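Local structure of L-2,4-diaminobutyric acid acetyltransferase (Geobacillus sp., 6SLL) at residues V119-N130 with E166-F177; A103-M111 with L136-K144. The protein transfers an acetyl group from acetyl-coenzyme A to L-2,4-diaminobutyric acid, a step in the biosynthesis of the chemical chaperone ectoine. All coordinates share one frame; numbering follows the deposited sequence. Where two conformers were deposited one is given.

Contact 1 pairs two neighbouring antiparallel strands, 121-125 and 168-173, of the mixed seven-stranded GNAT sheet; contact 2 packs helix 102-112 against helix 131-144. Their centres lie about 12 Å apart. Along the chain the pieces alternate: helix 102-112, strand 121-125, helix 131-144, strand 168-173. The two contacts also touch, with Ile122 CD1 3.8 Å from Met111 SD and Ile173 CG2 3.7 Å from Ala141 CB, which puts the helix pair against the sheet face that carries Ile122 and Ile173. Between them the contacts serve both ligands: contact 1 holds diaminobutyric acid at Thr125 and Glu168, and contact 2 grips the phosphates of coenzyme A.

Contact 1: residues V119-N130 with E166-F177; sequences VRFIETTVSPSN and EDEPLFVIGPFF. With DAB (2,4-diaminobutyric acid), chain G.
Thr125 turns OG1 between its own backbone N and carbonyl carbon (chi1 71°), while Glu168 folds back at chi2 (-81°), and the two side chains cross at nearly a right angle. Thr125 OG1 gives a hydrogen bond of 2.6 Å to Glu168 OE1, arriving from above the carboxylate plane. The same oxygen accepts a water bond, and that water in turn accepts from Ser127 N. With OE1 held this way, Glu168 OE2 faces the substrate and takes a 2.7 Å bond from DAB N; the other amine, DAB ND, donates to Thr125 O at 2.9 Å. Backbone and carboxylate thus hold the two amines, and Asp43, Trp89 and Gln90 bond the ligand too.

Nearer the loops, Glu166 receives Ser129 N on the syn lone pair of OE2. Between the two ends runs a regular antiparallel ladder, with Ile122-Ile173 and Thr124-Phe171 as hydrogen-bonded pairs; Ile173 N meets Ile122 O at 2.8 Å, nearly straight (173°). At the far end, in one of two conformers, Arg120 NE bonds Phe177 O at 2.8 Å close to the guanidinium plane, Pro175 CB lies over a face of that guanidinium, Arg120 CG sits over the Phe177 ring, 3.9 Å from its centroid, and NH2 has a salt bridge to Asp179.

In the mixed GNAT sheet, where the pair lines one wall of the diaminobutyrate pocket, strand 121-125 is flanked on its other edge by the parallel strand 85-93, and strand 168-173 by strand 148-154. Helix 131-144 covers Val126, Phe171 and Ile173, whereas Thr125 OG1 also bonds Tyr48 of the second subunit.

Contact 2: residues A103-M111 with L136-K144; sequences AKAMLTGLM and LFLGYAEEK. With COA (coenzyme A), chain F.
Leu107 of one helix drives CD2 over a face of the Tyr140 ring on the other, joining two helices of the GNAT fold whose segment axes approach to 10.6 Å and cross at -55°.

Apolar packing makes up the middle. Leu107 CD2 makes a CH-pi contact, 4.1 Å from the Tyr140 ring centroid and 26° off the ring normal, and the same methyl reaches Leu136 CG and Phe137 CE1, so a single branch fills the meeting point of three side chains. With its CG anti to the backbone N (chi1 -176°), Tyr140 extends across toward helix 102-112, where Thr108 OG1 lies at the ring edge. Leu136 presses CD2 to Ala103 CB at 4.0 Å and its CD1 against the backbone of Lys104.

The charged interactions gather at the coenzyme. Lys104 bends at chi3, and its NZ forms a salt bridge with Glu143 OE1 at 3.0 Å, met on the syn side, while also donating to coenzyme A O7A at 2.8 Å. A methionine in place of Lys104 would probably leave both Glu143 OE1 and the 3'-phosphate oxygen O7A without this shared cationic partner.

Backbone hydrogen bonds add to the grip near the start of helix 102-112, as is characteristic of the GNAT pyrophosphate-binding loop and helix: alongside those from Val93 N, Arg99 N and Gly101 N, Ala103 N donates to coenzyme A O4A, and Lys104 N to O2A, each at 2.9 Å.

Contact 1: residues V119-N130 with E166-F177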
loop_
_atom_site.group_PDB
_atom_site.type_symbol
_atom_site.label_atom_id
_atom_site.label_comp_id
_atom_site.label_asym_id
_atom_site.label_seq_id
_atom_site.Cartn_x
_atom_site.Cartn_y
_atom_site.Cartn_z
ATOM N N VAL B 119 8.113 3.422 -17.829
ATOM C CA VAL B 119 8.538 2.367 -16.965
ATOM C C VAL B 119 9.567 1.536 -17.706
ATOM O O VAL B 119 9.342 1.015 -18.809
ATOM C CB VAL B 119 7.352 1.511 -16.549
ATOM C CG1 VAL B 119 7.816 0.187 -15.929
ATOM C CG2 VAL B 119 6.455 2.243 -15.578
ATOM N N ARG B 120 10.727 1.383 -17.097
ATOM C CA ARG B 120 11.794 0.642 -17.684
ATOM C C ARG B 120 11.998 -0.745 -17.061
ATOM O O ARG B 120 12.592 -1.616 -17.719
ATOM C CB ARG B 120 13.061 1.477 -17.656
ATOM C CG ARG B 120 14.099 1.183 -18.727
ATOM C CD ARG B 120 15.333 2.093 -18.599
ATOM N NE ARG B 120 16.320 1.552 -19.487
ATOM C CZ ARG B 120 17.513 1.092 -19.184
ATOM N NH1 ARG B 120 18.002 1.311 -17.904
ATOM N NH2 ARG B 120 18.317 0.677 -20.133
ATOM N N PHE B 121 11.477 -0.975 -15.848
ATOM C CA PHE B 121 11.531 -2.256 -15.181
ATOM C C PHE B 121 10.233 -2.581 -14.476
ATOM O O PHE B 121 9.657 -1.624 -13.913
ATOM C CB PHE B 121 12.673 -2.302 -14.127
ATOM C CG PHE B 121 14.059 -2.185 -14.733
ATOM C CD1 PHE B 121 14.739 -3.311 -15.065
ATOM C CD2 PHE B 121 14.636 -0.981 -14.850
ATOM C CE1 PHE B 121 15.998 -3.265 -15.646
ATOM C CE2 PHE B 121 15.956 -0.871 -15.382
ATOM C CZ PHE B 121 16.575 -2.056 -15.810
ATOM N N ILE B 122 9.870 -3.843 -14.421
ATOM C CA ILE B 122 8.896 -4.325 -13.461
ATOM C C ILE B 122 9.659 -5.055 -12.375
ATOM O O ILE B 122 10.543 -5.895 -12.679
ATOM C CB ILE B 122 7.883 -5.238 -14.110
ATOM C CG1 ILE B 122 6.928 -4.452 -15.020
ATOM C CG2 ILE B 122 7.161 -6.059 -13.094
ATOM C CD1 ILE B 122 6.032 -5.361 -15.875
ATOM N N GLU B 123 9.244 -4.864 -11.116
ATOM C CA GLU B 123 9.608 -5.684 -9.968
ATOM C C GLU B 123 8.421 -6.390 -9.420
ATOM O O GLU B 123 7.373 -5.663 -9.320
ATOM C CB GLU B 123 10.332 -4.803 -8.848
ATOM C CG GLU B 123 11.764 -4.464 -9.177
ATOM C CD GLU B 123 12.475 -3.653 -8.205
ATOM O OE1 GLU B 123 13.606 -3.179 -8.531
ATOM O OE2 GLU B 123 11.994 -3.403 -7.047
ATOM N N THR B 124 8.522 -7.622 -8.983
ATOM C CA THR B 124 7.415 -8.340 -8.345
ATOM C C THR B 124 8.048 -9.487 -7.575
ATOM O O THR B 124 9.115 -9.914 -7.962
ATOM C CB THR B 124 6.386 -8.794 -9.379
ATOM O OG1 THR B 124 5.189 -9.153 -8.738
ATOM C CG2 THR B 124 6.877 -9.920 -10.240
ATOM N N THR B 125 7.354 -9.977 -6.574
ATOM C CA THR B 125 7.880 -11.204 -5.950
ATOM C C THR B 125 6.926 -12.353 -6.238
ATOM O O THR B 125 5.701 -12.179 -6.320
ATOM C CB THR B 125 8.074 -11.024 -4.438
ATOM O OG1 THR B 125 6.828 -10.944 -3.728
ATOM C CG2 THR B 125 8.966 -9.913 -4.090
ATOM N N VAL B 126 7.517 -13.564 -6.421
ATOM C CA VAL B 126 6.687 -14.694 -6.795
ATOM C C VAL B 126 7.188 -15.943 -6.003
ATOM O O VAL B 126 8.298 -16.426 -6.305
ATOM C CB VAL B 126 6.715 -14.990 -8.281
ATOM C CG1 VAL B 126 5.666 -16.081 -8.558
ATOM C CG2 VAL B 126 6.424 -13.792 -9.119
ATOM N N SER B 127 6.407 -16.512 -5.207
ATOM C CA SER B 127 6.924 -17.545 -4.481
ATOM C C SER B 127 7.028 -18.776 -5.291
ATOM O O SER B 127 6.572 -18.892 -6.499
ATOM C CB SER B 127 6.000 -17.778 -3.309
ATOM O OG SER B 127 5.847 -16.688 -2.218
ATOM N N PRO B 128 7.490 -19.806 -4.596
ATOM C CA PRO B 128 7.474 -21.114 -5.369
ATOM C C PRO B 128 6.203 -21.819 -5.662
ATOM O O PRO B 128 5.931 -22.356 -6.650
ATOM C CB PRO B 128 8.464 -21.963 -4.635
ATOM C CG PRO B 128 9.444 -21.001 -3.963
ATOM C CD PRO B 128 8.554 -19.777 -3.575
ATOM N N SER B 129 5.234 -21.670 -4.767
ATOM C CA SER B 129 3.909 -22.281 -5.035
ATOM C C SER B 129 3.010 -21.539 -5.968
ATOM O O SER B 129 1.995 -22.098 -6.432
ATOM C CB SER B 129 3.153 -22.538 -3.811
ATOM O OG SER B 129 2.521 -21.427 -3.419
ATOM N N ASN B 130 3.398 -20.313 -6.357
ATOM C CA ASN B 130 2.614 -19.488 -7.259
ATOM C C ASN B 130 3.164 -19.786 -8.636
ATOM O O ASN B 130 3.723 -18.919 -9.397
ATOM C CB ASN B 130 2.711 -18.069 -6.821
ATOM C CG ASN B 130 1.911 -17.694 -5.625
ATOM O OD1 ASN B 130 1.830 -18.457 -4.614
ATOM N ND2 ASN B 130 1.501 -16.438 -5.589
ATOM N N GLU B 166 6.052 -18.820 2.586
ATOM C CA GLU B 166 7.023 -19.107 1.607
ATOM C C GLU B 166 8.016 -17.953 1.368
ATOM O O GLU B 166 7.661 -16.783 1.645
ATOM C CB GLU B 166 6.487 -19.533 0.255
ATOM C CG GLU B 166 5.678 -20.864 0.217
ATOM C CD GLU B 166 5.084 -20.933 -1.247
ATOM O OE1 GLU B 166 3.839 -20.779 -1.453
ATOM O OE2 GLU B 166 5.901 -21.300 -2.213
ATOM N N ASP B 167 9.194 -18.235 0.860
ATOM C CA ASP B 167 10.035 -17.192 0.341
ATOM C C ASP B 167 9.295 -16.418 -0.757
ATOM O O ASP B 167 8.496 -16.916 -1.509
ATOM C CB ASP B 167 11.314 -17.748 -0.336
ATOM C CG ASP B 167 12.304 -18.478 0.614
ATOM O OD1 ASP B 167 12.262 -18.203 1.782
ATOM O OD2 ASP B 167 13.036 -19.330 0.110
ATOM N N GLU B 168 9.698 -15.132 -0.867
ATOM C CA GLU B 168 9.151 -14.175 -1.881
ATOM C C GLU B 168 10.354 -13.637 -2.692
ATOM O O GLU B 168 10.731 -12.484 -2.502
ATOM C CB GLU B 168 8.413 -13.053 -1.192
ATOM C CG GLU B 168 7.092 -13.504 -0.602
ATOM C CD GLU B 168 5.926 -13.612 -1.560
ATOM O OE1 GLU B 168 6.073 -13.284 -2.765
ATOM O OE2 GLU B 168 4.832 -13.988 -1.077
ATOM N N PRO B 169 10.943 -14.421 -3.577
ATOM C CA PRO B 169 12.086 -13.934 -4.346
ATOM C C PRO B 169 11.630 -12.810 -5.284
ATOM O O PRO B 169 10.499 -12.787 -5.797
ATOM C CB PRO B 169 12.528 -15.129 -5.132
ATOM C CG PRO B 169 11.397 -16.030 -5.045
ATOM C CD PRO B 169 10.618 -15.808 -3.880
ATOM N N LEU B 170 12.548 -11.885 -5.531
ATOM C CA LEU B 170 12.295 -10.698 -6.378
ATOM C C LEU B 170 12.650 -10.927 -7.813
ATOM O O LEU B 170 13.795 -11.252 -8.137
ATOM C CB LEU B 170 13.089 -9.486 -5.818
ATOM C CG LEU B 170 12.879 -8.197 -6.501
ATOM C CD1 LEU B 170 11.465 -7.652 -6.283
ATOM C CD2 LEU B 170 13.942 -7.187 -6.069
ATOM N N PHE B 171 11.660 -10.776 -8.687
ATOM C CA PHE B 171 11.859 -10.822 -10.124
ATOM C C PHE B 171 12.004 -9.424 -10.558
ATOM O O PHE B 171 11.210 -8.526 -10.252
ATOM C CB PHE B 171 10.620 -11.473 -10.793
ATOM C CG PHE B 171 10.528 -12.977 -10.632
ATOM C CD1 PHE B 171 10.371 -13.559 -9.370
ATOM C CD2 PHE B 171 10.642 -13.787 -11.718
ATOM C CE1 PHE B 171 10.323 -14.933 -9.182
ATOM C CE2 PHE B 171 10.523 -15.184 -11.521
ATOM C CZ PHE B 171 10.559 -15.732 -10.242
ATOM N N VAL B 172 13.005 -9.158 -11.381
ATOM C CA VAL B 172 13.286 -7.855 -12.027
ATOM C C VAL B 172 13.209 -8.083 -13.539
ATOM O O VAL B 172 14.083 -8.837 -14.081
ATOM C CB VAL B 172 14.622 -7.230 -11.636
ATOM C CG1 VAL B 172 14.843 -5.882 -12.346
ATOM C CG2 VAL B 172 14.669 -7.037 -10.127
ATOM N N ILE B 173 12.266 -7.473 -14.208
ATOM C CA ILE B 173 12.066 -7.663 -15.643
ATOM C C ILE B 173 12.365 -6.379 -16.352
ATOM O O ILE B 173 11.844 -5.326 -16.010
ATOM C CB ILE B 173 10.663 -8.070 -15.937
ATOM C CG1 ILE B 173 10.289 -9.432 -15.248
ATOM C CG2 ILE B 173 10.389 -8.181 -17.430
ATOM C CD1 ILE B 173 8.836 -9.676 -15.145
ATOM N N GLY B 174 13.288 -6.422 -17.284
ATOM C CA GLY B 174 13.755 -5.254 -17.976
ATOM C C GLY B 174 15.196 -5.314 -18.282
ATOM O O GLY B 174 15.889 -6.248 -17.924
ATOM N N PRO B 175 15.726 -4.235 -18.967
ATOM C CA PRO B 175 15.015 -2.985 -19.273
ATOM C C PRO B 175 14.139 -3.108 -20.472
ATOM O O PRO B 175 14.397 -3.769 -21.453
ATOM C CB PRO B 175 16.132 -2.033 -19.595
ATOM C CG PRO B 175 17.274 -2.933 -20.097
ATOM C CD PRO B 175 17.158 -4.166 -19.300
ATOM N N PHE B 176 12.970 -2.398 -20.400
ATOM C CA PHE B 176 12.014 -2.413 -21.512
ATOM C C PHE B 176 12.488 -1.596 -22.683
ATOM O O PHE B 176 12.014 -1.759 -23.805
ATOM C CB PHE B 176 10.614 -1.946 -21.096
ATOM C CG PHE B 176 9.967 -2.903 -20.221
ATOM C CD1 PHE B 176 9.446 -4.032 -20.723
ATOM C CD2 PHE B 176 9.705 -2.631 -18.939
ATOM C CE1 PHE B 176 8.823 -4.959 -19.915
ATOM C CE2 PHE B 176 9.033 -3.496 -18.166
ATOM C CZ PHE B 176 8.658 -4.700 -18.536
ATOM N N PHE B 177 13.408 -0.652 -22.460
ATOM C CA PHE B 177 13.889 0.190 -23.511
ATOM C C PHE B 177 15.273 0.660 -23.167
ATOM O O PHE B 177 15.714 0.638 -22.012
ATOM C CB PHE B 177 12.985 1.369 -23.855
ATOM C CG PHE B 177 12.703 2.317 -22.752
ATOM C CD1 PHE B 177 11.699 2.097 -21.804
ATOM C CD2 PHE B 177 13.374 3.467 -22.565
ATOM C CE1 PHE B 177 11.440 2.946 -20.729
ATOM C CE2 PHE B 177 13.169 4.335 -21.467
ATOM C CZ PHE B 177 12.186 4.059 -20.605
HETATM N N DAB G . 2.344 -12.877 -1.422
HETATM C CA DAB G . 2.446 -11.404 -1.649
HETATM C C DAB G . 1.046 -10.834 -1.593
HETATM O O DAB G . 0.974 -9.615 -1.486
HETATM C CB DAB G . 3.136 -11.083 -2.979
HETATM C CG DAB G . 2.360 -11.435 -4.209
HETATM N ND DAB G . 3.152 -11.055 -5.417
HETATM O OXT DAB G . 0.071 -11.571 -1.683
HETATM O O HOH W 1 4.237 -14.527 -4.325
#

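Contact 2: residues A103-M111 with L136-K144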
loop_
_atom_site.group_PDB
_atom_site.type_symbol
_atom_site.label_atom_id
_atom_site.label_comp_id
_atom_site.label_asym_id
_atom_site.label_seq_id
_atom_site.Cartn_x
_atom_site.Cartn_y
_atom_site.Cartn_z
ATOM N N ALA B 103 -5.146 -12.708 -16.903
ATOM C CA ALA B 103 -4.004 -12.078 -16.262
ATOM C C ALA B 103 -3.030 -11.493 -17.297
ATOM O O ALA B 103 -2.525 -10.368 -17.088
ATOM C CB ALA B 103 -3.252 -13.060 -15.355
ATOM N N LYS B 104 -2.781 -12.203 -18.395
ATOM C CA LYS B 104 -1.896 -11.679 -19.409
ATOM C C LYS B 104 -2.475 -10.385 -19.980
ATOM O O LYS B 104 -1.735 -9.435 -20.214
ATOM C CB LYS B 104 -1.721 -12.693 -20.486
ATOM C CG LYS B 104 -0.785 -12.349 -21.592
ATOM C CD LYS B 104 -0.711 -13.451 -22.670
ATOM C CE LYS B 104 -0.118 -14.733 -22.171
ATOM N NZ LYS B 104 0.367 -15.584 -23.352
ATOM N N ALA B 105 -3.758 -10.334 -20.193
ATOM C CA ALA B 105 -4.411 -9.130 -20.741
ATOM C C ALA B 105 -4.352 -8.011 -19.709
ATOM O O ALA B 105 -4.157 -6.834 -20.117
ATOM C CB ALA B 105 -5.853 -9.398 -21.152
ATOM N N MET B 106 -4.516 -8.290 -18.432
ATOM C CA MET B 106 -4.430 -7.229 -17.463
ATOM C C MET B 106 -3.013 -6.654 -17.398
ATOM O O MET B 106 -2.830 -5.450 -17.271
ATOM C CB MET B 106 -4.766 -7.730 -16.033
ATOM C CG MET B 106 -6.242 -7.991 -15.796
ATOM S SD MET B 106 -6.684 -8.226 -14.072
ATOM C CE MET B 106 -5.787 -9.733 -13.686
ATOM N N LEU B 107 -1.987 -7.538 -17.459
ATOM C CA LEU B 107 -0.615 -7.076 -17.328
ATOM C C LEU B 107 -0.236 -6.285 -18.552
ATOM O O LEU B 107 0.346 -5.171 -18.468
ATOM C CB LEU B 107 0.322 -8.285 -17.141
ATOM C CG LEU B 107 1.810 -8.004 -17.059
ATOM C CD1 LEU B 107 2.140 -6.975 -15.954
ATOM C CD2 LEU B 107 2.609 -9.264 -16.839
ATOM N N THR B 108 -0.551 -6.759 -19.754
ATOM C CA THR B 108 -0.242 -6.046 -20.995
ATOM C C THR B 108 -1.013 -4.722 -20.937
ATOM O O THR B 108 -0.460 -3.619 -21.265
ATOM C CB THR B 108 -0.709 -6.879 -22.203
ATOM O OG1 THR B 108 0.109 -8.039 -22.239
ATOM C CG2 THR B 108 -0.638 -6.109 -23.512
ATOM N N GLY B 109 -2.268 -4.734 -20.562
ATOM C CA GLY B 109 -3.033 -3.498 -20.509
ATOM C C GLY B 109 -2.526 -2.536 -19.496
ATOM O O GLY B 109 -2.458 -1.307 -19.760
ATOM N N LEU B 110 -2.066 -2.980 -18.337
ATOM C CA LEU B 110 -1.479 -2.106 -17.362
ATOM C C LEU B 110 -0.295 -1.365 -17.932
ATOM O O LEU B 110 -0.126 -0.142 -17.726
ATOM C CB LEU B 110 -1.044 -2.921 -16.142
ATOM C CG LEU B 110 -0.295 -2.192 -15.036
ATOM C CD1 LEU B 110 -1.123 -0.988 -14.503
ATOM C CD2 LEU B 110 0.086 -3.156 -13.952
ATOM N N MET B 111 0.516 -2.011 -18.686
ATOM C CA MET B 111 1.723 -1.407 -19.196
ATOM C C MET B 111 1.451 -0.402 -20.315
ATOM O O MET B 111 2.335 0.370 -20.650
ATOM C CB MET B 111 2.744 -2.450 -19.634
ATOM C CG MET B 111 3.233 -3.292 -18.455
ATOM S SD MET B 111 3.580 -2.599 -16.940
ATOM C CE MET B 111 4.699 -1.789 -17.624
ATOM N N LEU B 136 3.235 -16.340 -15.872
ATOM C CA LEU B 136 2.719 -15.048 -16.328
ATOM C C LEU B 136 3.869 -14.104 -16.571
ATOM O O LEU B 136 4.007 -13.450 -17.624
ATOM C CB LEU B 136 1.784 -14.504 -15.295
ATOM C CG LEU B 136 1.313 -13.085 -15.553
ATOM C CD1 LEU B 136 0.457 -12.990 -16.795
ATOM C CD2 LEU B 136 0.552 -12.635 -14.322
ATOM N N PHE B 137 4.744 -13.932 -15.528
ATOM C CA PHE B 137 5.744 -12.886 -15.599
ATOM C C PHE B 137 6.912 -13.318 -16.522
ATOM O O PHE B 137 7.408 -12.479 -17.293
ATOM C CB PHE B 137 6.268 -12.523 -14.228
ATOM C CG PHE B 137 5.267 -11.696 -13.489
ATOM C CD1 PHE B 137 5.116 -10.339 -13.787
ATOM C CD2 PHE B 137 4.525 -12.224 -12.492
ATOM C CE1 PHE B 137 4.231 -9.570 -13.163
ATOM C CE2 PHE B 137 3.593 -11.423 -11.804
ATOM C CZ PHE B 137 3.455 -10.129 -12.177
ATOM N N LEU B 138 7.380 -14.576 -16.418
ATOM C CA LEU B 138 8.444 -14.959 -17.280
ATOM C C LEU B 138 8.024 -15.069 -18.724
ATOM O O LEU B 138 8.779 -14.645 -19.636
ATOM C CB LEU B 138 9.070 -16.249 -16.855
ATOM C CG LEU B 138 9.721 -16.245 -15.466
ATOM C CD1 LEU B 138 10.231 -17.641 -15.124
ATOM C CD2 LEU B 138 10.886 -15.224 -15.419
ATOM N N GLY B 139 6.792 -15.436 -18.966
ATOM C CA GLY B 139 6.206 -15.407 -20.352
ATOM C C GLY B 139 6.104 -14.037 -20.912
ATOM O O GLY B 139 6.339 -13.765 -22.095
ATOM N N TYR B 140 5.699 -13.050 -20.106
ATOM C CA TYR B 140 5.666 -11.648 -20.552
ATOM C C TYR B 140 7.040 -11.201 -20.979
ATOM O O TYR B 140 7.188 -10.589 -22.085
ATOM C CB TYR B 140 5.109 -10.795 -19.390
ATOM C CG TYR B 140 4.929 -9.343 -19.748
ATOM C CD1 TYR B 140 3.950 -8.959 -20.600
ATOM C CD2 TYR B 140 5.687 -8.403 -19.232
ATOM C CE1 TYR B 140 3.758 -7.648 -20.918
ATOM C CE2 TYR B 140 5.579 -7.094 -19.599
ATOM C CZ TYR B 140 4.597 -6.666 -20.485
ATOM O OH TYR B 140 4.505 -5.340 -20.793
ATOM N N ALA B 141 8.049 -11.465 -20.209
ATOM C CA ALA B 141 9.375 -11.067 -20.580
ATOM C C ALA B 141 9.836 -11.789 -21.895
ATOM O O ALA B 141 10.361 -11.190 -22.806
ATOM C CB ALA B 141 10.337 -11.324 -19.466
ATOM N N GLU B 142 9.521 -13.072 -21.984
ATOM C CA GLU B 142 9.845 -13.825 -23.215
ATOM C C GLU B 142 9.237 -13.207 -24.421
ATOM O O GLU B 142 9.900 -13.062 -25.506
ATOM C CB GLU B 142 9.405 -15.228 -23.071
ATOM C CG GLU B 142 10.204 -16.015 -21.994
ATOM C CD GLU B 142 9.579 -17.354 -21.632
ATOM O OE1 GLU B 142 9.912 -17.840 -20.561
ATOM O OE2 GLU B 142 8.794 -17.947 -22.410
ATOM N N GLU B 143 7.947 -12.878 -24.372
ATOM C CA GLU B 143 7.240 -12.452 -25.543
ATOM C C GLU B 143 7.708 -11.110 -25.938
ATOM O O GLU B 143 7.688 -10.826 -27.131
ATOM C CB GLU B 143 5.750 -12.350 -25.256
ATOM C CG GLU B 143 5.120 -13.718 -25.018
ATOM C CD GLU B 143 3.564 -13.661 -25.077
ATOM O OE1 GLU B 143 2.948 -14.177 -24.123
ATOM O OE2 GLU B 143 3.074 -13.000 -26.070
ATOM N N LYS B 144 8.225 -10.276 -25.021
ATOM C CA LYS B 144 8.705 -8.978 -25.379
ATOM C C LYS B 144 10.196 -9.032 -25.715
ATOM O O LYS B 144 10.784 -7.933 -26.058
ATOM C CB LYS B 144 8.413 -7.996 -24.281
ATOM C CG LYS B 144 6.894 -7.763 -24.309
ATOM C CD LYS B 144 6.488 -6.826 -23.336
ATOM C CE LYS B 144 6.915 -5.383 -23.436
ATOM N NZ LYS B 144 6.037 -4.537 -24.453
HETATM N N1A COA F . -1.275 -24.405 -15.810
HETATM C C2A COA F . -0.373 -24.126 -16.762
HETATM N N3A COA F . -0.066 -22.936 -17.284
HETATM C C4A COA F . -0.831 -21.932 -16.770
HETATM C C5A COA F . -1.768 -22.111 -15.761
HETATM C C6A COA F . -2.004 -23.401 -15.246
HETATM N N6A COA F . -2.880 -23.703 -14.333
HETATM N N7A COA F . -2.390 -20.890 -15.534
HETATM C C8A COA F . -1.777 -20.009 -16.309
HETATM N N9A COA F . -0.806 -20.612 -17.040
HETATM C C1B COA F . 0.059 -19.977 -17.935
HETATM C C2B COA F . -0.601 -19.682 -19.287
HETATM O O2B COA F . -0.506 -20.771 -20.142
HETATM C C3B COA F . 0.141 -18.407 -19.645
HETATM O O3B COA F . 1.524 -18.805 -20.029
HETATM P P3B COA F . 1.982 -18.845 -21.587
HETATM O O7A COA F . 2.026 -17.326 -21.859
HETATM O O8A COA F . 3.278 -19.672 -21.575
HETATM O O9A COA F . 0.703 -19.131 -22.525
HETATM C C4B COA F . 0.311 -17.724 -18.316
HETATM O O4B COA F . 0.401 -18.727 -17.335
HETATM C C5B COA F . -0.775 -16.659 -18.139
HETATM O O5B COA F . -2.082 -17.264 -18.289
HETATM P P1A COA F . -3.436 -16.471 -18.030
HETATM O O1A COA F . -4.537 -17.289 -18.572
HETATM O O2A COA F . -3.311 -15.053 -18.443
HETATM O O3A COA F . -3.465 -16.554 -16.421
HETATM P P2A COA F . -4.782 -16.473 -15.490
HETATM O O4A COA F . -5.713 -15.442 -15.997
HETATM O O5A COA F . -5.319 -17.856 -15.301
HETATM O O6A COA F . -4.182 -15.933 -14.158
HETATM C CBP COA F . -2.943 -16.132 -12.102
HETATM C CCP COA F . -2.927 -16.376 -13.588
HETATM C CDP COA F . -1.502 -16.385 -11.567
HETATM C CEP COA F . -3.337 -14.725 -11.829
HETATM C CAP COA F . -3.976 -17.138 -11.495
HETATM O OAP COA F . -3.454 -18.481 -11.681
HETATM C C9P COA F . -4.301 -16.950 -10.053
HETATM O O9P COA F . -4.895 -15.962 -9.588
HETATM N N8P COA F . -3.879 -17.985 -9.278
HETATM C C7P COA F . -4.034 -18.154 -7.918
HETATM C C6P COA F . -4.162 -19.717 -7.530
HETATM C C5P COA F . -2.849 -20.425 -7.489
HETATM O O5P COA F . -2.055 -20.296 -8.486
HETATM N N4P COA F . -2.600 -21.189 -6.582
HETATM C C3P COA F . -1.308 -21.989 -6.486
HETATM C C2P COA F . -1.301 -22.722 -4.936
HETATM S S1P COA F . -2.437 -24.072 -5.034
#